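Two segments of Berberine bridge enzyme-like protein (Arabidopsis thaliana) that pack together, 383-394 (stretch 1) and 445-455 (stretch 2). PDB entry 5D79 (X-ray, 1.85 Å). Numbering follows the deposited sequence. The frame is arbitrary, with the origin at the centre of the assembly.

Stretch 1, residues 383-394: EIWRRLEAPEAR
Stretch 2 (445-455) DKYLKWVDSVY

A backbone carbonyl can serve its own turn and a neighbouring helix at once; the pairing of 383-394 with 445-455 is a worked example. Trp450 NE1 donates to Arg387 O at 2.9 Å, with an N-H...O angle of 158°. Arg387 O also accepts from Ala390 N (3.2 Å), so one oxygen serves both the turn and the tertiary contact. The second direct bond runs from Arg387 NH2 to Ser453 OG (2.8 Å, 161°; Ser453 chi1 t), the hydroxyl lying at the edge of the guanidinium. A water accepts from Arg387 NH2 and donates to Trp450 O, each at 3.0 Å.

Arginine suits this place because its long side chain (chi1 m, then t, t, with chi4 -97°) spans the gap while its charge is answered at home: Arg387 NE forms a salt bridge with Glu383 OE2 at 2.6 Å. Glu383 (chi1 t, chi2 p) also holds Arg386.

The frame is nearly antiparallel. The N-to-C directions of helices 383-388 and 445-455 differ by 172°, and their axes come no closer than 11.0 Å. Stretch 2 is helical throughout, part of a longer helix, kinked where N of 446 and 447 lacks a bond to the preceding turn. Ile384 CA lies 6.8 Å from Val454 CA; farther along, Glu392 CA lies 6.1 Å from Tyr447 CA. Between these points stretch 1 leaves its helix, extends at Ala390 (phi/psi -61/144) and makes a short 3-10 turn at 391-392, with Ala393 N bonded to Ala390 O at 3.0 Å.

Trp450 (chi1 t, chi2 87°) is the centrepiece, burying 116 of the 506 Å² summed over both sides. Ala393 CB covers one face of its indole, 3.6 Å from Trp450 CE2, and the small methyl permits this close approach. Ala390 CB comes within 4.0 Å of Trp450 CD1, while Leu388 CD2 (chi1 m, chi2 t) meets Trp450 CZ2 at 4.0 Å. At the ring edge, Glu392 OE2 stands 3.4 Å from Trp450 CD1.

Glu392 buries 106 Å² with a folded side chain, chi1 p and chi2 m, which lays its aliphatic part against stretch 2: Glu392 CB is 3.8 Å from Lys446 CG (chi1 p, then t, t, t), and Glu392 CG is 3.5 Å from Lys446 O. Glu392 O faces the edge of the Tyr447 ring (chi1 m, chi2 -67°), 3.3 Å from Tyr447 CD1, and is buried without a polar partner. At the other end, Ile384 CG2 (chi1 p, chi2 t) and Val454 CG2 (chi1 p) touch at 4.0 Å.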

# COMPACT_ATOMS: atom_id res chain seq x y z
N GLU A 383 -13.51 -21.41 -10.67
CA GLU A 383 -13.76 -21.63 -9.25
C GLU A 383 -13.73 -20.34 -8.46
O GLU A 383 -14.55 -20.14 -7.56
CB GLU A 383 -12.75 -22.62 -8.67
CG GLU A 383 -12.78 -22.73 -7.14
CD GLU A 383 -14.06 -23.30 -6.58
OE1 GLU A 383 -14.91 -23.81 -7.34
OE2 GLU A 383 -14.22 -23.25 -5.35
N ILE A 384 -12.78 -19.47 -8.76
CA ILE A 384 -12.68 -18.24 -7.99
C ILE A 384 -13.83 -17.31 -8.39
O ILE A 384 -14.30 -16.51 -7.57
CB ILE A 384 -11.29 -17.55 -8.15
CG1 ILE A 384 -11.02 -17.12 -9.59
CG2 ILE A 384 -10.17 -18.48 -7.67
CD1 ILE A 384 -9.74 -16.34 -9.73
N TRP A 385 -14.32 -17.45 -9.62
CA TRP A 385 -15.56 -16.80 -10.04
C TRP A 385 -16.73 -17.33 -9.20
O TRP A 385 -17.56 -16.56 -8.69
CB TRP A 385 -15.83 -17.04 -11.53
CG TRP A 385 -17.09 -16.41 -12.04
CD1 TRP A 385 -18.38 -16.74 -11.72
CD2 TRP A 385 -17.18 -15.34 -12.99
NE1 TRP A 385 -19.26 -15.93 -12.40
CE2 TRP A 385 -18.55 -15.07 -13.19
CE3 TRP A 385 -16.24 -14.59 -13.69
CZ2 TRP A 385 -19.00 -14.08 -14.05
CZ3 TRP A 385 -16.68 -13.62 -14.56
CH2 TRP A 385 -18.04 -13.37 -14.73
N ARG A 386 -16.79 -18.65 -9.06
CA ARG A 386 -17.84 -19.30 -8.29
C ARG A 386 -17.87 -18.80 -6.84
O ARG A 386 -18.93 -18.57 -6.28
CB ARG A 386 -17.67 -20.81 -8.31
CG ARG A 386 -18.76 -21.55 -7.58
CD ARG A 386 -18.40 -23.00 -7.36
NE ARG A 386 -17.42 -23.16 -6.29
CZ ARG A 386 -17.71 -23.06 -5.00
NH1 ARG A 386 -18.95 -22.79 -4.61
NH2 ARG A 386 -16.77 -23.23 -4.09
N ARG A 387 -16.71 -18.62 -6.23
CA ARG A 387 -16.67 -18.25 -4.83
C ARG A 387 -17.19 -16.82 -4.59
O ARG A 387 -17.66 -16.50 -3.51
CB ARG A 387 -15.26 -18.45 -4.27
CG ARG A 387 -14.92 -19.92 -3.96
CD ARG A 387 -13.43 -20.18 -3.97
NE ARG A 387 -13.06 -21.56 -3.69
CZ ARG A 387 -12.71 -21.99 -2.48
NH1 ARG A 387 -12.39 -23.26 -2.29
NH2 ARG A 387 -12.68 -21.14 -1.47
N LEU A 388 -17.13 -15.98 -5.62
CA LEU A 388 -17.64 -14.61 -5.49
C LEU A 388 -19.17 -14.55 -5.49
O LEU A 388 -19.76 -13.55 -5.11
CB LEU A 388 -17.07 -13.74 -6.60
CG LEU A 388 -15.66 -13.20 -6.36
CD1 LEU A 388 -15.01 -12.85 -7.67
CD2 LEU A 388 -15.69 -11.99 -5.46
N GLU A 389 -19.81 -15.63 -5.92
CA GLU A 389 -21.26 -15.73 -5.85
C GLU A 389 -21.74 -15.94 -4.41
O GLU A 389 -22.95 -15.89 -4.14
CB GLU A 389 -21.76 -16.87 -6.74
CG GLU A 389 -21.15 -16.88 -8.12
CD GLU A 389 -21.67 -18.01 -9.00
OE1 GLU A 389 -22.31 -18.94 -8.45
OE2 GLU A 389 -21.45 -17.98 -10.22
N ALA A 390 -20.80 -16.19 -3.49
CA ALA A 390 -21.11 -16.40 -2.07
C ALA A 390 -21.76 -15.17 -1.47
O ALA A 390 -21.41 -14.05 -1.83
CB ALA A 390 -19.84 -16.76 -1.30
N PRO A 391 -22.71 -15.37 -0.54
CA PRO A 391 -23.44 -14.23 0.04
C PRO A 391 -22.50 -13.27 0.72
O PRO A 391 -22.65 -12.05 0.57
CB PRO A 391 -24.39 -14.89 1.05
CG PRO A 391 -24.45 -16.33 0.67
CD PRO A 391 -23.12 -16.65 0.07
N GLU A 392 -21.52 -13.80 1.44
CA GLU A 392 -20.59 -12.98 2.21
C GLU A 392 -19.51 -12.35 1.30
O GLU A 392 -18.70 -11.54 1.74
CB GLU A 392 -19.96 -13.82 3.35
CG GLU A 392 -18.89 -14.86 2.97
CD GLU A 392 -19.45 -16.20 2.52
OE1 GLU A 392 -20.66 -16.30 2.27
OE2 GLU A 392 -18.66 -17.17 2.41
N ALA A 393 -19.54 -12.67 0.01
CA ALA A 393 -18.64 -12.04 -0.95
C ALA A 393 -19.31 -10.90 -1.74
O ALA A 393 -18.83 -10.53 -2.81
CB ALA A 393 -18.09 -13.07 -1.92
N ARG A 394 -20.41 -10.35 -1.21
CA ARG A 394 -21.14 -9.28 -1.89
C ARG A 394 -20.30 -8.02 -2.04
O ARG A 394 -20.41 -7.32 -3.05
CB ARG A 394 -22.44 -8.93 -1.16
CG ARG A 394 -23.34 -8.01 -1.99
CD ARG A 394 -24.66 -7.72 -1.32
NE ARG A 394 -24.49 -6.97 -0.06
CZ ARG A 394 -24.44 -5.64 0.03
NH1 ARG A 394 -24.53 -4.90 -1.06
NH2 ARG A 394 -24.29 -5.06 1.22
N ASP A 445 -16.75 -13.11 11.11
CA ASP A 445 -15.88 -14.26 10.89
C ASP A 445 -16.02 -14.83 9.48
O ASP A 445 -15.04 -15.28 8.88
CB ASP A 445 -16.19 -15.37 11.90
CG ASP A 445 -15.34 -15.30 13.15
OD1 ASP A 445 -14.55 -14.33 13.29
OD2 ASP A 445 -15.47 -16.22 13.99
N LYS A 446 -17.24 -14.81 8.96
CA LYS A 446 -17.53 -15.42 7.67
C LYS A 446 -16.73 -14.77 6.52
O LYS A 446 -16.46 -15.40 5.50
CB LYS A 446 -19.03 -15.36 7.38
CG LYS A 446 -19.59 -13.96 7.14
CD LYS A 446 -21.12 -13.96 7.18
CE LYS A 446 -21.69 -12.54 7.09
NZ LYS A 446 -23.11 -12.45 7.56
N TYR A 447 -16.35 -13.51 6.72
CA TYR A 447 -15.57 -12.77 5.74
C TYR A 447 -14.10 -13.19 5.76
O TYR A 447 -13.47 -13.39 4.72
CB TYR A 447 -15.67 -11.26 6.00
CG TYR A 447 -17.07 -10.68 5.96
CD1 TYR A 447 -17.79 -10.63 4.77
CD2 TYR A 447 -17.67 -10.14 7.10
CE1 TYR A 447 -19.07 -10.08 4.72
CE2 TYR A 447 -18.94 -9.59 7.06
CZ TYR A 447 -19.63 -9.56 5.86
OH TYR A 447 -20.89 -9.02 5.79
N LEU A 448 -13.56 -13.31 6.97
CA LEU A 448 -12.21 -13.85 7.16
C LEU A 448 -12.11 -15.23 6.53
O LEU A 448 -11.21 -15.50 5.72
CB LEU A 448 -11.86 -13.91 8.65
CG LEU A 448 -11.13 -12.72 9.27
CD1 LEU A 448 -11.62 -11.41 8.71
CD2 LEU A 448 -11.29 -12.74 10.76
N LYS A 449 -13.04 -16.11 6.91
CA LYS A 449 -13.09 -17.47 6.39
C LYS A 449 -13.16 -17.49 4.88
O LYS A 449 -12.49 -18.31 4.26
CB LYS A 449 -14.28 -18.23 6.97
CG LYS A 449 -14.12 -18.59 8.45
CD LYS A 449 -15.30 -19.40 8.99
CE LYS A 449 -15.18 -19.58 10.49
NZ LYS A 449 -14.97 -18.27 11.18
N TRP A 450 -13.95 -16.58 4.31
CA TRP A 450 -14.09 -16.48 2.86
C TRP A 450 -12.74 -16.18 2.20
O TRP A 450 -12.33 -16.85 1.25
CB TRP A 450 -15.12 -15.40 2.46
CG TRP A 450 -15.35 -15.39 0.98
CD1 TRP A 450 -16.26 -16.15 0.29
CD2 TRP A 450 -14.63 -14.64 -0.02
NE1 TRP A 450 -16.16 -15.90 -1.06
CE2 TRP A 450 -15.16 -14.98 -1.28
CE3 TRP A 450 -13.58 -13.71 0.04
CZ2 TRP A 450 -14.68 -14.42 -2.47
CZ3 TRP A 450 -13.11 -13.15 -1.15
CH2 TRP A 450 -13.67 -13.51 -2.39
N VAL A 451 -12.06 -15.17 2.73
CA VAL A 451 -10.77 -14.73 2.19
C VAL A 451 -9.70 -15.81 2.39
O VAL A 451 -8.87 -16.05 1.52
CB VAL A 451 -10.32 -13.40 2.84
CG1 VAL A 451 -8.95 -12.98 2.35
CG2 VAL A 451 -11.32 -12.30 2.55
N ASP A 452 -9.75 -16.49 3.54
CA ASP A 452 -8.79 -17.57 3.82
C ASP A 452 -8.98 -18.75 2.86
O ASP A 452 -8.01 -19.38 2.42
CB ASP A 452 -8.94 -18.04 5.29
CG ASP A 452 -7.82 -19.00 5.72
OD1 ASP A 452 -6.71 -18.53 6.05
OD2 ASP A 452 -8.07 -20.24 5.74
N SER A 453 -10.24 -19.03 2.51
CA SER A 453 -10.59 -20.22 1.75
C SER A 453 -10.18 -20.13 0.28
O SER A 453 -9.70 -21.11 -0.30
CB SER A 453 -12.09 -20.50 1.87
OG SER A 453 -12.43 -21.73 1.26
N VAL A 454 -10.37 -18.96 -0.33
CA VAL A 454 -10.00 -18.77 -1.73
C VAL A 454 -8.47 -18.76 -1.85
O VAL A 454 -7.92 -19.29 -2.81
CB VAL A 454 -10.62 -17.45 -2.34
CG1 VAL A 454 -10.17 -16.19 -1.60
CG2 VAL A 454 -10.31 -17.33 -3.83
N TYR A 455 -7.80 -18.19 -0.86
CA TYR A 455 -6.35 -18.16 -0.81
C TYR A 455 -5.78 -19.57 -0.73
O TYR A 455 -4.86 -19.94 -1.48
CB TYR A 455 -5.89 -17.33 0.38
CG TYR A 455 -4.39 -17.22 0.62
CD1 TYR A 455 -3.72 -18.15 1.42
CD2 TYR A 455 -3.67 -16.15 0.11
CE1 TYR A 455 -2.36 -18.04 1.67
CE2 TYR A 455 -2.30 -16.03 0.36
CZ TYR A 455 -1.66 -16.97 1.14
OH TYR A 455 -0.32 -16.84 1.39
O HOH W 1 -13.79 -18.45 -0.78